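Exotoxin A (Pseudomonas aeruginosa, PDB 1IKP) is a three-domain toxin that transfers ADP-ribose from NAD to elongation factor 2 and so stops protein synthesis in target cells. Local coordinates at residues 200-209 against 233-244; 399-407 against 421-432. The protein carries 2 engineered substitutions. All blocks are in the same frame, centred on the assembly; numbering follows the deposited sequence. Where two conformers were deposited one is given.

Contact 1: residues 200-209 against 233-244; sequences DQLDGVYNYL and AKHDLDIKPTVI. Engineered in segment 200-209: Gln201 (natural residue Pro).
Leu209 pushes its two methyl branches into the bend that residues 239-244 make around it. CD1 lies against CG1 of Ile244 at 3.6 Å, the two side chains crossing at about a right angle, while CD2 faces Ile239 CD1 and comes to 3.4 Å from the carbonyl O of Thr242. A branched apolar residue suits this place because it can meet a hydrocarbon on each arm. Ile244 also reaches back along the helix, where its CD1 touches CD1 of Tyr206. Tyr208 runs past Ile239 in the opposite direction; CD1 of the isoleucine meets the ring edge 3.7 Å from CD2, and farther out the phenol OH lies against CG of Pro241. With CG1 between the backbone N and the carbonyl carbon (chi1 63°), Ile239 CD1 can touch Val205, Tyr208 and Leu209 together. Both segments belong to the receptor-binding domain, of the concanavalin-like clan of beta-sandwich folds; the irregular 233-244 chain, hydrogen-bonded by its backbone to Leu126 and Ser127, and the short helix pack against strand 126-136, Val205 and Leu209 on Met129, Leu237 and Ile239 on Leu126. Leu237 continues the apolar row, both its methyls 3.8 Å from Val205 CG2. At the other end the contact turns polar. Lys234 bends at its last torsion (chi4 57°), and NZ donates to Asp200 O at 2.9 Å and forms a salt bridge with Asp203 OD2 at 3.5 Å. The ammonium sits beside this close pair of acceptors and probably eases their repulsion. Waters join Leu209 O to Pro241 O and, weakly, to Ile244 N.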
# COMPACT_ATOMS: atom_id res chain seq x y z
N ASP A 200 20.77 -1.38 -6.52
CA ASP A 200 21.46 -1.70 -7.76
C ASP A 200 21.55 -3.20 -7.98
O ASP A 200 21.48 -3.67 -9.12
CB ASP A 200 22.85 -1.08 -7.75
CG ASP A 200 22.82 0.44 -7.72
OD1 ASP A 200 22.22 1.00 -6.77
OD2 ASP A 200 23.38 1.07 -8.64
N GLN A 201 21.69 -3.95 -6.90
CA GLN A 201 21.80 -5.40 -7.00
C GLN A 201 20.55 -6.03 -7.59
O GLN A 201 20.58 -7.19 -8.02
CB GLN A 201 22.09 -5.98 -5.61
CG GLN A 201 23.48 -5.63 -5.09
CD GLN A 201 23.62 -5.86 -3.60
OE1 GLN A 201 23.29 -6.93 -3.09
NE2 GLN A 201 24.13 -4.86 -2.88
N LEU A 202 19.46 -5.27 -7.65
CA LEU A 202 18.21 -5.77 -8.19
C LEU A 202 17.66 -4.97 -9.37
O LEU A 202 16.44 -4.93 -9.60
CB LEU A 202 17.16 -5.83 -7.08
CG LEU A 202 17.46 -6.82 -5.95
CD1 LEU A 202 16.29 -6.89 -5.00
CD2 LEU A 202 17.75 -8.20 -6.54
N ASP A 203 18.54 -4.33 -10.13
CA ASP A 203 18.09 -3.54 -11.27
C ASP A 203 17.28 -4.38 -12.25
O ASP A 203 17.66 -5.50 -12.57
CB ASP A 203 19.29 -2.93 -12.02
CG ASP A 203 19.97 -1.85 -11.22
OD1 ASP A 203 19.26 -0.99 -10.65
OD2 ASP A 203 21.22 -1.85 -11.17
N GLY A 204 16.15 -3.83 -12.70
CA GLY A 204 15.29 -4.53 -13.64
C GLY A 204 14.16 -5.35 -13.04
O GLY A 204 13.20 -5.69 -13.74
N VAL A 205 14.25 -5.65 -11.76
CA VAL A 205 13.20 -6.45 -11.13
C VAL A 205 11.87 -5.70 -11.04
O VAL A 205 10.82 -6.26 -11.36
CB VAL A 205 13.63 -6.92 -9.71
CG1 VAL A 205 12.47 -7.67 -9.04
CG2 VAL A 205 14.85 -7.83 -9.81
N TYR A 206 11.92 -4.46 -10.59
CA TYR A 206 10.70 -3.69 -10.46
C TYR A 206 10.02 -3.55 -11.82
O TYR A 206 8.83 -3.81 -11.96
CB TYR A 206 11.00 -2.31 -9.87
CG TYR A 206 9.76 -1.48 -9.65
CD1 TYR A 206 9.02 -1.58 -8.47
CD2 TYR A 206 9.29 -0.63 -10.65
CE1 TYR A 206 7.86 -0.86 -8.29
CE2 TYR A 206 8.13 0.10 -10.48
CZ TYR A 206 7.41 -0.02 -9.30
OH TYR A 206 6.25 0.68 -9.15
N ASN A 207 10.78 -3.16 -12.84
CA ASN A 207 10.18 -3.01 -14.16
C ASN A 207 9.47 -4.27 -14.62
O ASN A 207 8.35 -4.22 -15.13
CB ASN A 207 11.24 -2.63 -15.20
CG ASN A 207 10.64 -2.48 -16.59
OD1 ASN A 207 9.76 -1.65 -16.82
ND2 ASN A 207 11.11 -3.31 -17.52
N TYR A 208 10.12 -5.42 -14.45
CA TYR A 208 9.52 -6.67 -14.86
C TYR A 208 8.25 -7.05 -14.08
O TYR A 208 7.22 -7.37 -14.68
CB TYR A 208 10.53 -7.81 -14.78
CG TYR A 208 9.96 -9.16 -15.16
CD1 TYR A 208 9.48 -9.41 -16.45
CD2 TYR A 208 9.91 -10.20 -14.23
CE1 TYR A 208 8.96 -10.66 -16.80
CE2 TYR A 208 9.40 -11.45 -14.57
CZ TYR A 208 8.92 -11.68 -15.85
OH TYR A 208 8.44 -12.93 -16.17
N LEU A 209 8.34 -6.99 -12.75
CA LEU A 209 7.20 -7.36 -11.90
C LEU A 209 6.05 -6.37 -11.81
O LEU A 209 4.90 -6.79 -11.69
CB LEU A 209 7.70 -7.67 -10.48
CG LEU A 209 8.76 -8.77 -10.39
CD1 LEU A 209 9.21 -8.93 -8.95
CD2 LEU A 209 8.17 -10.06 -10.91
N ALA A 233 26.42 -10.04 -4.44
CA ALA A 233 26.07 -10.66 -5.70
C ALA A 233 25.00 -9.86 -6.44
O ALA A 233 24.19 -9.16 -5.83
CB ALA A 233 25.55 -12.07 -5.43
N LYS A 234 25.01 -9.97 -7.76
CA LYS A 234 24.03 -9.33 -8.63
C LYS A 234 23.58 -10.49 -9.50
O LYS A 234 24.19 -10.79 -10.53
CB LYS A 234 24.67 -8.23 -9.47
CG LYS A 234 23.69 -7.49 -10.37
CD LYS A 234 24.34 -6.30 -11.06
CE LYS A 234 23.41 -5.67 -12.08
NZ LYS A 234 22.12 -5.23 -11.47
N HIS A 235 22.51 -11.14 -9.07
CA HIS A 235 21.99 -12.31 -9.76
C HIS A 235 21.25 -12.08 -11.07
O HIS A 235 20.51 -11.11 -11.22
CB HIS A 235 21.08 -13.09 -8.80
CG HIS A 235 21.76 -13.52 -7.54
ND1 HIS A 235 21.54 -12.91 -6.32
CD2 HIS A 235 22.67 -14.50 -7.31
CE1 HIS A 235 22.29 -13.49 -5.40
NE2 HIS A 235 22.99 -14.46 -5.98
N ASP A 236 21.48 -12.98 -12.02
CA ASP A 236 20.79 -12.91 -13.30
C ASP A 236 19.37 -13.33 -12.94
O ASP A 236 19.18 -14.12 -12.02
CB ASP A 236 21.39 -13.89 -14.31
CG ASP A 236 22.78 -13.48 -14.76
OD1 ASP A 236 22.96 -12.30 -15.12
OD2 ASP A 236 23.69 -14.34 -14.77
N LEU A 237 18.39 -12.82 -13.67
CA LEU A 237 17.00 -13.13 -13.37
C LEU A 237 16.37 -14.25 -14.19
O LEU A 237 16.64 -14.41 -15.39
CB LEU A 237 16.14 -11.87 -13.52
CG LEU A 237 16.59 -10.57 -12.84
CD1 LEU A 237 15.62 -9.46 -13.19
CD2 LEU A 237 16.67 -10.76 -11.32
N ASP A 238 15.54 -15.03 -13.53
CA ASP A 238 14.77 -16.12 -14.12
C ASP A 238 13.62 -16.22 -13.13
O ASP A 238 13.15 -17.31 -12.76
CB ASP A 238 15.58 -17.41 -14.16
CG ASP A 238 14.87 -18.50 -14.95
OD1 ASP A 238 14.23 -18.16 -15.95
OD2 ASP A 238 14.97 -19.69 -14.57
N ILE A 239 13.15 -15.04 -12.71
CA ILE A 239 12.10 -14.93 -11.71
C ILE A 239 10.67 -15.13 -12.16
O ILE A 239 10.30 -14.79 -13.28
CB ILE A 239 12.19 -13.56 -10.99
CG1 ILE A 239 11.94 -12.42 -11.98
CG2 ILE A 239 13.57 -13.39 -10.37
CD1 ILE A 239 12.02 -11.05 -11.35
N LYS A 240 9.87 -15.70 -11.27
CA LYS A 240 8.46 -15.93 -11.53
C LYS A 240 7.79 -14.55 -11.45
O LYS A 240 8.14 -13.74 -10.58
CB LYS A 240 7.88 -16.86 -10.47
CG LYS A 240 6.43 -17.26 -10.72
CD LYS A 240 5.93 -18.21 -9.64
CE LYS A 240 4.48 -18.59 -9.86
NZ LYS A 240 3.97 -19.47 -8.78
N PRO A 241 6.85 -14.25 -12.36
CA PRO A 241 6.10 -12.99 -12.46
C PRO A 241 5.28 -12.57 -11.24
O PRO A 241 4.47 -11.64 -11.33
CB PRO A 241 5.21 -13.22 -13.68
CG PRO A 241 6.02 -14.16 -14.51
CD PRO A 241 6.52 -15.14 -13.49
N THR A 242 5.49 -13.23 -10.11
CA THR A 242 4.77 -12.91 -8.87
C THR A 242 4.91 -11.43 -8.51
O THR A 242 6.01 -10.90 -8.44
CB THR A 242 5.31 -13.75 -7.71
OG1 THR A 242 5.28 -15.13 -8.07
CG2 THR A 242 4.48 -13.53 -6.46
N VAL A 243 3.79 -10.75 -8.26
CA VAL A 243 3.88 -9.34 -7.94
C VAL A 243 4.69 -9.11 -6.66
O VAL A 243 4.74 -9.96 -5.75
CB VAL A 243 2.49 -8.68 -7.78
CG1 VAL A 243 1.71 -8.79 -9.10
CG2 VAL A 243 1.71 -9.33 -6.68
N ILE A 244 5.34 -7.96 -6.61
CA ILE A 244 6.11 -7.60 -5.43
C ILE A 244 5.15 -7.44 -4.27
O ILE A 244 4.08 -6.84 -4.42
CB ILE A 244 6.82 -6.25 -5.63
CG1 ILE A 244 7.82 -6.36 -6.80
CG2 ILE A 244 7.54 -5.83 -4.37
CD1 ILE A 244 8.28 -5.00 -7.29
O HOH W 1 20.85 -9.79 -6.98
O HOH W 2 4.87 -6.05 -8.82
O HOH W 3 3.75 -9.23 -12.47

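Contact 2: residues 399-407 against 421-432. Unlike the reference sequence in segment 399-407: Val407 (reference Ile).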
# COMPACT_ATOMS: atom_id res chain seq x y z
N GLU A 399 0.82 10.92 -8.28
CA GLU A 399 1.87 10.88 -9.29
C GLU A 399 1.58 11.69 -10.54
O GLU A 399 2.46 11.83 -11.39
CB GLU A 399 2.10 9.44 -9.78
CG GLU A 399 2.76 8.49 -8.83
CD GLU A 399 2.85 7.10 -9.44
OE1 GLU A 399 3.00 7.00 -10.68
OE2 GLU A 399 2.78 6.11 -8.68
N PHE A 400 0.36 12.20 -10.64
CA PHE A 400 -0.08 12.90 -11.84
C PHE A 400 -0.57 14.31 -11.60
O PHE A 400 -1.54 14.76 -12.21
CB PHE A 400 -1.21 12.10 -12.52
CG PHE A 400 -0.74 10.81 -13.15
CD1 PHE A 400 -0.74 9.60 -12.44
CD2 PHE A 400 -0.25 10.83 -14.45
CE1 PHE A 400 -0.27 8.42 -13.02
CE2 PHE A 400 0.23 9.65 -15.04
CZ PHE A 400 0.22 8.45 -14.32
N LEU A 401 0.08 15.00 -10.68
CA LEU A 401 -0.33 16.36 -10.39
C LEU A 401 0.55 17.38 -11.10
O LEU A 401 0.15 18.53 -11.23
CB LEU A 401 -0.28 16.64 -8.89
CG LEU A 401 -1.23 15.81 -8.03
CD1 LEU A 401 -0.99 16.13 -6.55
CD2 LEU A 401 -2.67 16.13 -8.41
N GLY A 402 1.72 16.96 -11.55
CA GLY A 402 2.63 17.88 -12.23
C GLY A 402 3.22 18.93 -11.31
O GLY A 402 3.16 18.83 -10.09
N ASP A 403 3.81 19.96 -11.91
CA ASP A 403 4.42 21.03 -11.12
C ASP A 403 3.40 22.07 -10.71
O ASP A 403 2.31 22.16 -11.27
CB ASP A 403 5.53 21.70 -11.93
CG ASP A 403 6.57 20.72 -12.41
OD1 ASP A 403 7.24 20.10 -11.56
OD2 ASP A 403 6.70 20.56 -13.64
N GLY A 404 3.75 22.86 -9.70
CA GLY A 404 2.84 23.91 -9.27
C GLY A 404 2.66 24.03 -7.78
O GLY A 404 1.92 24.91 -7.31
N GLY A 405 3.29 23.14 -7.03
CA GLY A 405 3.18 23.20 -5.58
C GLY A 405 2.24 22.18 -4.96
O GLY A 405 1.55 21.44 -5.67
N ASP A 406 2.19 22.14 -3.64
CA ASP A 406 1.38 21.17 -2.93
C ASP A 406 -0.10 21.33 -3.24
O ASP A 406 -0.61 22.45 -3.28
CB ASP A 406 1.54 21.28 -1.41
CG ASP A 406 2.96 21.03 -0.93
OD1 ASP A 406 3.80 20.53 -1.71
OD2 ASP A 406 3.22 21.33 0.26
N VAL A 407 -0.78 20.20 -3.43
CA VAL A 407 -2.21 20.20 -3.68
C VAL A 407 -2.89 19.64 -2.44
O VAL A 407 -2.40 18.68 -1.84
CB VAL A 407 -2.52 19.33 -4.90
CG1 VAL A 407 -4.01 19.20 -5.09
CG2 VAL A 407 -1.90 19.96 -6.13
N ARG A 421 -2.72 23.74 -14.95
CA ARG A 421 -2.13 22.59 -14.29
C ARG A 421 -2.91 21.32 -14.66
O ARG A 421 -2.30 20.27 -14.88
CB ARG A 421 -2.09 22.78 -12.77
CG ARG A 421 -1.30 21.70 -12.06
CD ARG A 421 -1.13 21.96 -10.57
NE ARG A 421 -0.19 21.00 -10.01
CZ ARG A 421 0.35 21.10 -8.80
NH1 ARG A 421 0.04 22.12 -8.01
NH2 ARG A 421 1.25 20.21 -8.41
N LEU A 422 -4.23 21.44 -14.73
CA LEU A 422 -5.07 20.29 -15.09
C LEU A 422 -4.74 19.80 -16.51
O LEU A 422 -4.57 18.59 -16.74
CB LEU A 422 -6.55 20.66 -15.00
CG LEU A 422 -7.52 19.68 -15.69
CD1 LEU A 422 -7.42 18.26 -15.08
CD2 LEU A 422 -8.93 20.21 -15.56
N LEU A 423 -4.60 20.74 -17.45
CA LEU A 423 -4.28 20.33 -18.81
C LEU A 423 -2.95 19.58 -18.88
O LEU A 423 -2.83 18.59 -19.61
CB LEU A 423 -4.27 21.52 -19.77
CG LEU A 423 -5.59 22.28 -19.85
CD1 LEU A 423 -5.47 23.38 -20.92
CD2 LEU A 423 -6.75 21.35 -20.21
N GLN A 424 -1.95 20.04 -18.13
CA GLN A 424 -0.66 19.36 -18.11
C GLN A 424 -0.83 17.93 -17.53
O GLN A 424 -0.28 16.95 -18.05
CB GLN A 424 0.34 20.15 -17.26
CG GLN A 424 1.67 19.45 -17.02
CD GLN A 424 2.58 20.21 -16.06
OE1 GLN A 424 2.18 20.56 -14.94
NE2 GLN A 424 3.82 20.45 -16.48
N ALA A 425 -1.58 17.84 -16.44
CA ALA A 425 -1.81 16.56 -15.78
C ALA A 425 -2.54 15.59 -16.71
O ALA A 425 -2.19 14.41 -16.78
CB ALA A 425 -2.61 16.79 -14.52
N HIS A 426 -3.54 16.11 -17.43
CA HIS A 426 -4.31 15.31 -18.37
C HIS A 426 -3.37 14.76 -19.47
O HIS A 426 -3.47 13.59 -19.83
CB HIS A 426 -5.41 16.17 -18.97
CG HIS A 426 -6.29 15.45 -19.93
ND1 HIS A 426 -7.29 14.58 -19.54
CD2 HIS A 426 -6.31 15.46 -21.29
CE1 HIS A 426 -7.87 14.07 -20.61
NE2 HIS A 426 -7.29 14.59 -21.69
N ARG A 427 -2.46 15.59 -19.97
CA ARG A 427 -1.52 15.14 -21.00
C ARG A 427 -0.61 14.05 -20.45
O ARG A 427 -0.32 13.06 -21.12
CB ARG A 427 -0.68 16.33 -21.49
CG ARG A 427 -1.47 17.40 -22.21
CD ARG A 427 -0.75 18.75 -22.16
NE ARG A 427 -1.57 19.82 -22.73
CZ ARG A 427 -1.45 21.11 -22.39
NH1 ARG A 427 -0.55 21.48 -21.49
NH2 ARG A 427 -2.24 22.01 -22.96
N GLN A 428 -0.16 14.22 -19.21
CA GLN A 428 0.70 13.21 -18.59
C GLN A 428 -0.06 11.88 -18.47
O GLN A 428 0.50 10.82 -18.70
CB GLN A 428 1.15 13.65 -17.19
CG GLN A 428 2.16 12.69 -16.57
CD GLN A 428 2.52 13.04 -15.15
OE1 GLN A 428 2.34 14.18 -14.70
NE2 GLN A 428 3.07 12.06 -14.43
N LEU A 429 -1.34 11.97 -18.08
CA LEU A 429 -2.17 10.77 -17.97
C LEU A 429 -2.31 10.08 -19.33
O LEU A 429 -2.19 8.87 -19.43
CB LEU A 429 -3.54 11.17 -17.41
CG LEU A 429 -3.47 11.25 -15.88
CD1 LEU A 429 -4.62 12.10 -15.36
CD2 LEU A 429 -3.53 9.84 -15.31
N GLU A 430 -2.52 10.86 -20.39
CA GLU A 430 -2.62 10.27 -21.72
C GLU A 430 -1.30 9.58 -22.09
O GLU A 430 -1.31 8.48 -22.64
CB GLU A 430 -2.95 11.35 -22.75
CG GLU A 430 -4.34 11.91 -22.62
CD GLU A 430 -4.68 12.90 -23.72
OE1 GLU A 430 -3.92 13.87 -23.91
OE2 GLU A 430 -5.71 12.69 -24.40
N GLU A 431 -0.18 10.23 -21.78
CA GLU A 431 1.13 9.67 -22.09
C GLU A 431 1.37 8.35 -21.36
O GLU A 431 2.13 7.49 -21.84
CB GLU A 431 2.25 10.66 -21.74
CG GLU A 431 2.20 11.95 -22.55
CD GLU A 431 2.57 11.75 -24.01
OE1 GLU A 431 2.43 12.71 -24.79
OE2 GLU A 431 3.00 10.63 -24.37
N ARG A 432 0.76 8.20 -20.18
CA ARG A 432 0.89 6.97 -19.39
C ARG A 432 -0.22 5.95 -19.71
O ARG A 432 -0.39 4.96 -19.02
CB ARG A 432 0.92 7.30 -17.90
CG ARG A 432 2.28 7.82 -17.41
CD ARG A 432 3.27 6.68 -17.21
NE ARG A 432 2.88 5.81 -16.10
CZ ARG A 432 3.03 6.10 -14.81
NH1 ARG A 432 3.58 7.25 -14.44
NH2 ARG A 432 2.61 5.25 -13.88
O HOH W 4 3.17 14.51 -12.27
O HOH W 5 0.21 19.00 -14.03
O HOH W 6 1.40 22.93 -14.01
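Arg421 drives its side chain into the turn of residues 401-405: CG anti to the backbone N (chi1 -171°) and an extended chain to NE carry the guanidinium among carbonyl oxygens. NE donates to Leu401 O at 2.8 Å, nearly straight at 162° and in the guanidinium plane. NH1 and NH2 grip Gly405 O end-on, at 2.9 and 3.0 Å, while NH2 also reaches Gly402 O from above that carbonyl's plane. Val407 CG2 covers one guanidinium face; Asp403 O and Gly404 CA lie over the opposite one. Gly402, Gly404 and Gly405 all have positive phi, and without side chains their backbone can lie close to Arg421 and Gln424. Gln424 OE1 accepts a weak bond from Asp403 N, and waters lie between it and Leu401 O and Asp403 O. Farther along the helix, Leu429 CD2 sits over the Phe400 ring face, 3.6 Å from the centroid, a CH-pi contact, and Arg432 places its guanidinium face against Phe400 CZ. Phe400 O, 3.3 Å from Ala425 CB, is buried without a polar partner. Gln428 NE2 donates to Glu399 O at 3.1 Å, and a water joins that oxygen to Gly402 N and Gln428 OE1. In the next shell, Asn416 O accepts from Arg421 NH1, and Tyr434 meets the Phe400 ring edge-to-face. A buried arginine thus ties a glycine-rich turn to a helix of the catalytic, ADP-ribosyltransferase-fold part of the toxin.

Overall arrangement
Contact 1 and contact 2 follow one another along the chain, the first complete before the second begins, and they belong to the receptor-binding and the catalytic parts of the toxin respectively. In contact 1 a short helix is laid on a beta-sandwich; contact 2 fastens an irregular stretch of chain to helix 419-431 of the catalytic part. Their centres are 30 Å apart, yet their nearest atoms approach to about 6 Å without touching. A weak hydrogen bond from Arg432 to Gln212, a little beyond helix 205-210, joins the two neighbourhoods. Neither contact includes a bound ligand or a residue identified as catalytic.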